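Local atomic coordinates of alpha,alpha-trehalose-phosphate synthase (UDP-forming) (Burkholderia xenovorans, PDB entry 5V0T), a protein that belongs to glycosyltransferase family 20, a family of GT-B fold, and binds uridine-5'-diphosphate and 6-O-phosphono-alpha-D-glucopyranose. Residues L380-Y385 against A403-E408; E384-Q389 against V447-N452. All coordinates share one frame; numbering follows the deposited sequence.

Contact 1: residues L380-Y385 against A403-E408; sequences LVAKEY and AGAAQE. With UDP (uridine-5'-diphosphate), chain I.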
loop_
_atom_site.group_PDB
_atom_site.type_symbol
_atom_site.label_atom_id
_atom_site.label_comp_id
_atom_site.label_asym_id
_atom_site.label_seq_id
_atom_site.Cartn_x
_atom_site.Cartn_y
_atom_site.Cartn_z
ATOM N N LEU A 380 -2.944 2.940 3.465
ATOM C CA LEU A 380 -2.680 4.127 4.269
ATOM C C LEU A 380 -3.770 5.182 4.097
ATOM O O LEU A 380 -4.027 5.957 5.025
ATOM C CB LEU A 380 -1.318 4.717 3.901
ATOM C CG LEU A 380 -0.070 3.915 4.278
ATOM C CD1 LEU A 380 1.162 4.756 3.978
ATOM C CD2 LEU A 380 -0.086 3.506 5.730
ATOM N N VAL A 381 -4.428 5.216 2.936
ATOM C CA VAL A 381 -5.466 6.215 2.705
ATOM C C VAL A 381 -6.565 6.087 3.751
ATOM O O VAL A 381 -7.086 7.087 4.246
ATOM C CB VAL A 381 -6.016 6.100 1.270
ATOM C CG1 VAL A 381 -7.461 6.676 1.171
ATOM C CG2 VAL A 381 -5.065 6.807 0.269
ATOM N N ALA A 382 -6.917 4.859 4.123
ATOM C CA ALA A 382 -7.925 4.677 5.170
ATOM C C ALA A 382 -7.480 5.324 6.479
ATOM O O ALA A 382 -8.278 5.980 7.163
ATOM C CB ALA A 382 -8.210 3.184 5.382
ATOM N N LYS A 383 -6.209 5.122 6.862
ATOM C CA LYS A 383 -5.714 5.684 8.113
ATOM C C LYS A 383 -5.589 7.199 8.019
ATOM O O LYS A 383 -5.868 7.913 8.991
ATOM C CB LYS A 383 -4.374 5.044 8.490
ATOM C CG LYS A 383 -4.507 3.537 8.750
ATOM C CD LYS A 383 -3.245 2.934 9.354
ATOM C CE LYS A 383 -3.481 1.484 9.768
ATOM N NZ LYS A 383 -2.275 0.927 10.448
ATOM N N GLU A 384 -5.186 7.701 6.846
ATOM C CA GLU A 384 -5.108 9.139 6.611
ATOM C C GLU A 384 -6.487 9.795 6.625
ATOM O O GLU A 384 -6.642 10.900 7.165
ATOM C CB GLU A 384 -4.398 9.405 5.279
ATOM C CG GLU A 384 -2.907 8.998 5.288
ATOM C CD GLU A 384 -2.270 9.003 3.894
ATOM O OE1 GLU A 384 -1.067 8.700 3.794
ATOM O OE2 GLU A 384 -2.965 9.302 2.902
ATOM N N TYR A 385 -7.489 9.158 6.006
ATOM C CA TYR A 385 -8.837 9.726 6.027
ATOM C C TYR A 385 -9.322 9.916 7.461
ATOM O O TYR A 385 -9.811 10.990 7.830
ATOM C CB TYR A 385 -9.833 8.852 5.238
ATOM C CG TYR A 385 -11.247 9.338 5.432
ATOM C CD1 TYR A 385 -11.741 10.402 4.684
ATOM C CD2 TYR A 385 -12.072 8.784 6.418
ATOM C CE1 TYR A 385 -13.035 10.906 4.902
ATOM C CE2 TYR A 385 -13.362 9.286 6.646
ATOM C CZ TYR A 385 -13.834 10.335 5.874
ATOM O OH TYR A 385 -15.107 10.826 6.082
ATOM N N ALA A 403 -8.856 -4.952 3.212
ATOM C CA ALA A 403 -7.745 -4.059 3.513
ATOM C C ALA A 403 -7.126 -4.466 4.845
ATOM O O ALA A 403 -7.841 -4.757 5.811
ATOM C CB ALA A 403 -8.221 -2.606 3.596
ATOM N N GLY A 404 -5.792 -4.504 4.891
ATOM C CA GLY A 404 -5.112 -4.850 6.137
ATOM C C GLY A 404 -5.507 -3.938 7.286
ATOM O O GLY A 404 -5.586 -4.378 8.441
ATOM N N ALA A 405 -5.806 -2.673 6.984
ATOM C CA ALA A 405 -6.237 -1.742 8.031
ATOM C C ALA A 405 -7.531 -2.173 8.720
ATOM O O ALA A 405 -7.794 -1.727 9.841
ATOM C CB ALA A 405 -6.413 -0.341 7.441
ATOM N N ALA A 406 -8.349 -3.029 8.088
ATOM C CA ALA A 406 -9.581 -3.476 8.735
ATOM C C ALA A 406 -9.315 -4.326 9.967
ATOM O O ALA A 406 -10.210 -4.462 10.810
ATOM C CB ALA A 406 -10.455 -4.274 7.763
ATOM N N GLN A 407 -8.121 -4.914 10.090
ATOM C CA GLN A 407 -7.823 -5.699 11.285
ATOM C C GLN A 407 -7.734 -4.835 12.540
ATOM O O GLN A 407 -7.867 -5.364 13.642
ATOM C CB GLN A 407 -6.516 -6.480 11.120
ATOM C CG GLN A 407 -6.526 -7.541 10.028
ATOM C CD GLN A 407 -7.458 -8.692 10.334
ATOM O OE1 GLN A 407 -8.411 -8.939 9.598
ATOM N NE2 GLN A 407 -7.184 -9.408 11.413
ATOM N N GLU A 408 -7.522 -3.522 12.412
ATOM C CA GLU A 408 -7.396 -2.680 13.590
ATOM C C GLU A 408 -8.413 -1.553 13.673
ATOM O O GLU A 408 -8.653 -1.062 14.778
ATOM C CB GLU A 408 -5.970 -2.097 13.706
ATOM C CG GLU A 408 -5.349 -1.522 12.431
ATOM C CD GLU A 408 -3.793 -1.423 12.464
ATOM O OE1 GLU A 408 -3.168 -1.302 13.547
ATOM O OE2 GLU A 408 -3.187 -1.458 11.381
HETATM N N1 UDP I . -1.142 9.522 -2.413
HETATM C C2 UDP I . -0.582 10.743 -2.753
HETATM N N3 UDP I . -1.108 11.334 -3.865
HETATM C C4 UDP I . -2.122 10.846 -4.660
HETATM C C5 UDP I . -2.659 9.577 -4.243
HETATM C C6 UDP I . -2.169 8.975 -3.149
HETATM O O2 UDP I . 0.324 11.256 -2.121
HETATM O O4 UDP I . -2.493 11.505 -5.638
HETATM C "C1'" UDP I . -0.620 8.849 -1.219
HETATM C "C2'" UDP I . -1.666 8.645 -0.127
HETATM O "O2'" UDP I . -1.759 9.812 0.673
HETATM C "C3'" UDP I . -1.073 7.451 0.624
HETATM C "C4'" UDP I . -0.424 6.637 -0.501
HETATM O "O4'" UDP I . -0.194 7.558 -1.589
HETATM O "O3'" UDP I . -0.077 7.832 1.569
HETATM C "C5'" UDP I . -1.225 5.461 -0.993
HETATM O "O5'" UDP I . -0.972 4.365 -0.093
HETATM P PA UDP I . -2.027 3.202 0.105
HETATM O O1A UDP I . -3.422 3.757 0.305
HETATM O O2A UDP I . -1.511 2.335 1.193
HETATM O O3A UDP I . -2.055 2.421 -1.268
HETATM P PB UDP I . -0.969 1.995 -2.342
HETATM O O1B UDP I . 0.294 1.758 -1.511
HETATM O O2B UDP I . -1.513 0.645 -2.857
HETATM O O3B UDP I . -0.812 3.023 -3.400
#

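Contact 2: residues E384-Q389 against V447-N452; sequences EYVSAQ and VQLREN. With UDP (uridine-5'-diphosphate), chain I.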
loop_
_atom_site.group_PDB
_atom_site.type_symbol
_atom_site.label_atom_id
_atom_site.label_comp_id
_atom_site.label_asym_id
_atom_site.label_seq_id
_atom_site.Cartn_x
_atom_site.Cartn_y
_atom_site.Cartn_z
ATOM N N GLU A 384 -5.186 7.701 6.846
ATOM C CA GLU A 384 -5.108 9.139 6.611
ATOM C C GLU A 384 -6.487 9.795 6.625
ATOM O O GLU A 384 -6.642 10.900 7.165
ATOM C CB GLU A 384 -4.398 9.405 5.279
ATOM C CG GLU A 384 -2.907 8.998 5.288
ATOM C CD GLU A 384 -2.270 9.003 3.894
ATOM O OE1 GLU A 384 -1.067 8.700 3.794
ATOM O OE2 GLU A 384 -2.965 9.302 2.902
ATOM N N TYR A 385 -7.489 9.158 6.006
ATOM C CA TYR A 385 -8.837 9.726 6.027
ATOM C C TYR A 385 -9.322 9.916 7.461
ATOM O O TYR A 385 -9.811 10.990 7.830
ATOM C CB TYR A 385 -9.833 8.852 5.238
ATOM C CG TYR A 385 -11.247 9.338 5.432
ATOM C CD1 TYR A 385 -11.741 10.402 4.684
ATOM C CD2 TYR A 385 -12.072 8.784 6.418
ATOM C CE1 TYR A 385 -13.035 10.906 4.902
ATOM C CE2 TYR A 385 -13.362 9.286 6.646
ATOM C CZ TYR A 385 -13.834 10.335 5.874
ATOM O OH TYR A 385 -15.107 10.826 6.082
ATOM N N VAL A 386 -9.182 8.887 8.294
ATOM C CA VAL A 386 -9.632 9.007 9.673
ATOM C C VAL A 386 -8.849 10.099 10.397
ATOM O O VAL A 386 -9.423 10.917 11.127
ATOM C CB VAL A 386 -9.506 7.653 10.390
ATOM C CG1 VAL A 386 -9.706 7.840 11.885
ATOM C CG2 VAL A 386 -10.510 6.647 9.810
ATOM N N SER A 387 -7.525 10.116 10.210
ATOM C CA SER A 387 -6.659 11.074 10.899
ATOM C C SER A 387 -6.987 12.518 10.532
ATOM O O SER A 387 -6.786 13.420 11.347
ATOM C CB SER A 387 -5.194 10.785 10.557
ATOM O OG SER A 387 -4.773 9.527 11.056
ATOM N N ALA A 388 -7.464 12.755 9.307
ATOM C CA ALA A 388 -7.713 14.120 8.854
ATOM C C ALA A 388 -8.961 14.737 9.479
ATOM O O ALA A 388 -9.119 15.965 9.431
ATOM C CB ALA A 388 -7.848 14.140 7.323
ATOM N N GLN A 389 -9.851 13.920 10.050
ATOM C CA GLN A 389 -11.179 14.390 10.417
ATOM C C GLN A 389 -11.130 15.427 11.532
ATOM O O GLN A 389 -10.258 15.408 12.407
ATOM C CB GLN A 389 -12.075 13.221 10.846
ATOM C CG GLN A 389 -12.374 12.255 9.702
ATOM C CD GLN A 389 -12.873 12.992 8.475
ATOM O OE1 GLN A 389 -13.921 13.649 8.517
ATOM N NE2 GLN A 389 -12.107 12.921 7.381
ATOM N N VAL A 447 -7.359 6.593 18.855
ATOM C CA VAL A 447 -6.587 5.916 19.894
ATOM C C VAL A 447 -5.738 4.807 19.279
ATOM O O VAL A 447 -4.531 4.711 19.532
ATOM C CB VAL A 447 -7.519 5.379 20.992
ATOM C CG1 VAL A 447 -6.748 4.508 21.972
ATOM C CG2 VAL A 447 -8.184 6.547 21.719
ATOM N N GLN A 448 -6.355 3.973 18.431
ATOM C CA GLN A 448 -5.627 2.882 17.786
ATOM C C GLN A 448 -4.475 3.418 16.946
ATOM O O GLN A 448 -3.336 2.952 17.059
ATOM C CB GLN A 448 -6.587 2.057 16.923
ATOM C CG GLN A 448 -6.064 0.687 16.485
ATOM C CD GLN A 448 -4.891 0.753 15.505
ATOM O OE1 GLN A 448 -4.883 1.573 14.579
ATOM N NE2 GLN A 448 -3.894 -0.116 15.707
ATOM N N LEU A 449 -4.763 4.395 16.083
ATOM C CA LEU A 449 -3.746 4.956 15.202
ATOM C C LEU A 449 -2.619 5.621 15.982
ATOM O O LEU A 449 -1.465 5.580 15.547
ATOM C CB LEU A 449 -4.386 5.967 14.251
ATOM C CG LEU A 449 -5.442 5.407 13.309
ATOM C CD1 LEU A 449 -6.185 6.531 12.617
ATOM C CD2 LEU A 449 -4.789 4.479 12.296
ATOM N N ARG A 450 -2.934 6.250 17.122
ATOM C CA ARG A 450 -1.904 6.909 17.924
ATOM C C ARG A 450 -1.002 5.903 18.619
ATOM O O ARG A 450 0.220 6.085 18.664
ATOM C CB ARG A 450 -2.539 7.822 18.971
ATOM C CG ARG A 450 -2.928 9.166 18.447
ATOM C CD ARG A 450 -3.325 10.098 19.563
ATOM N NE ARG A 450 -4.093 11.199 19.009
ATOM C CZ ARG A 450 -5.406 11.301 19.124
ATOM N NH1 ARG A 450 -6.075 10.380 19.805
ATOM N NH2 ARG A 450 -6.043 12.329 18.582
ATOM N N GLU A 451 -1.585 4.852 19.194
ATOM C CA GLU A 451 -0.779 3.877 19.915
ATOM C C GLU A 451 0.033 3.010 18.970
ATOM O O GLU A 451 1.039 2.429 19.385
ATOM C CB GLU A 451 -1.667 2.998 20.801
ATOM C CG GLU A 451 -2.434 3.775 21.873
ATOM C CD GLU A 451 -3.196 2.873 22.845
ATOM O OE1 GLU A 451 -3.666 3.393 23.882
ATOM O OE2 GLU A 451 -3.331 1.656 22.571
ATOM N N ASN A 452 -0.372 2.922 17.710
ATOM C CA ASN A 452 0.289 2.050 16.752
ATOM C C ASN A 452 0.735 2.854 15.539
ATOM O O ASN A 452 0.411 2.520 14.395
ATOM C CB ASN A 452 -0.649 0.903 16.379
ATOM C CG ASN A 452 -1.099 0.115 17.612
ATOM O OD1 ASN A 452 -0.369 -0.742 18.115
ATOM N ND2 ASN A 452 -2.285 0.436 18.126
HETATM N N1 UDP I . -1.142 9.522 -2.413
HETATM C C2 UDP I . -0.582 10.743 -2.753
HETATM N N3 UDP I . -1.108 11.334 -3.865
HETATM C C4 UDP I . -2.122 10.846 -4.660
HETATM C C5 UDP I . -2.659 9.577 -4.243
HETATM C C6 UDP I . -2.169 8.975 -3.149
HETATM O O2 UDP I . 0.324 11.256 -2.121
HETATM O O4 UDP I . -2.493 11.505 -5.638
HETATM C "C1'" UDP I . -0.620 8.849 -1.219
HETATM C "C2'" UDP I . -1.666 8.645 -0.127
HETATM O "O2'" UDP I . -1.759 9.812 0.673
HETATM C "C3'" UDP I . -1.073 7.451 0.624
HETATM C "C4'" UDP I . -0.424 6.637 -0.501
HETATM O "O4'" UDP I . -0.194 7.558 -1.589
HETATM O "O3'" UDP I . -0.077 7.832 1.569
HETATM C "C5'" UDP I . -1.225 5.461 -0.993
HETATM O "O5'" UDP I . -0.972 4.365 -0.093
HETATM P PA UDP I . -2.027 3.202 0.105
HETATM O O1A UDP I . -3.422 3.757 0.305
HETATM O O2A UDP I . -1.511 2.335 1.193
HETATM O O3A UDP I . -2.055 2.421 -1.268
HETATM P PB UDP I . -0.969 1.995 -2.342
HETATM O O1B UDP I . 0.294 1.758 -1.511
HETATM O O2B UDP I . -1.513 0.645 -2.857
HETATM O O3B UDP I . -0.812 3.023 -3.400
#

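Contact 1: residues L380-Y385 against A403-E408
K383 reaches from helix 380-388 to E408, and its NZ stands 2.7 Å from E408 OE2 in a salt bridge whose lysine end is buried. The setting is the nucleotide-binding half of a GT-B glycosyltransferase, where the helix after strand 368-371 of a parallel sheet meets the 3-10 turn 404-407. The ammonium comes down on the carboxylate from above its plane, 61° out of it, and the two side chains cross at about a right angle. Lysine suits this place because its chain, extended beyond CG, is long enough to span the gap, and its apolar part packs as it goes: CE passes 4.2 Å from A405 CB. Beside it the small methyl groups of A382 and A405 face each other, CB to CB at 4.5 Å, and let the backbones come close, with 7.2 Å between A382 CA and A405 CA. NZ also donates to the carbonyl of I239, so two acceptors grip the buried charge.

Two backbone amides near the start of the same helix point at the alpha-phosphate of UDP: L380 N lies 2.8 Å from UDP O2A in a nearly straight bond, and V381 N bonds to O1A; the helix dipole would probably add to the attraction. One turn on, E384 grasps the ribose with both carboxylate oxygens, an arrangement well known in GT-B enzymes, while R356 forms a salt bridge to OE1. In this bidentate grip UDP O3' donates to E384 OE1 and UDP O2' to E384 OE2, each at 2.6 Å.

Contact 2: residues E384-Q389 against V447-N452
The helical backbones of 384-388 and 447-451 come nearest at S387 and L449, whose CA atoms are 8.0 Å apart, a spacing that one leucine side chain can bridge. L449 does so with a single methyl group: its CD1 lies 3.8 Å from V386 CG1 and 3.7 Å from S387 OG. With CG anti to its carbonyl carbon (chi1 -62°), L449 sends its branched end toward helix 380-388, and it meets the valine at a slant. Leucine fits because it is long and wholly apolar, whereas V386 offers a short, beta-branched surface. The contact with S387 is van der Waals only. The serine hydroxyl instead bonds to the carbonyl oxygen of K383, one turn earlier, which lets a small polar residue lie in a buried interface.

Near the C-terminal end of each helix a side-chain amide folds back on the preceding turn. Q389 NE2 bonds to Y385 O at 3.0 Å and to the carbonyl of F363, and also lies over one face of the Y385 ring, toward its rim. N452 ND2 meets a lone pair of Q448 O, in the carbonyl plane, at 2.9 Å.

M445, a turn earlier on helix 435-451, extends the packing onto V386, and L409, in the loop before strand 413-415, touches L449. P243 and I246 of helix 243-252 cover S387, while F363 of helix 356-363 packs against A388.

Along the chain, strand 368-371 leads into helix 380-388, from which both contacts start. Contact 1 closes the shorter loop: the chain passes through strand 396-400 and returns at 403-408, 18 residues on. Contact 2 closes a longer one, 58 residues from 389 to 447, that takes in strand 413-415 and helix 420-432. Their first segments overlap at E384 and Y385, and 403-408 falls inside the span of contact 2, so the two loops overlap. Contact 1 ties the UDP-binding helix to the loop between the sheet's last two strands; contact 2 ties it to helix 435-451. The contacts also touch directly, K383 CD lying 3.7 Å from L449 CD2.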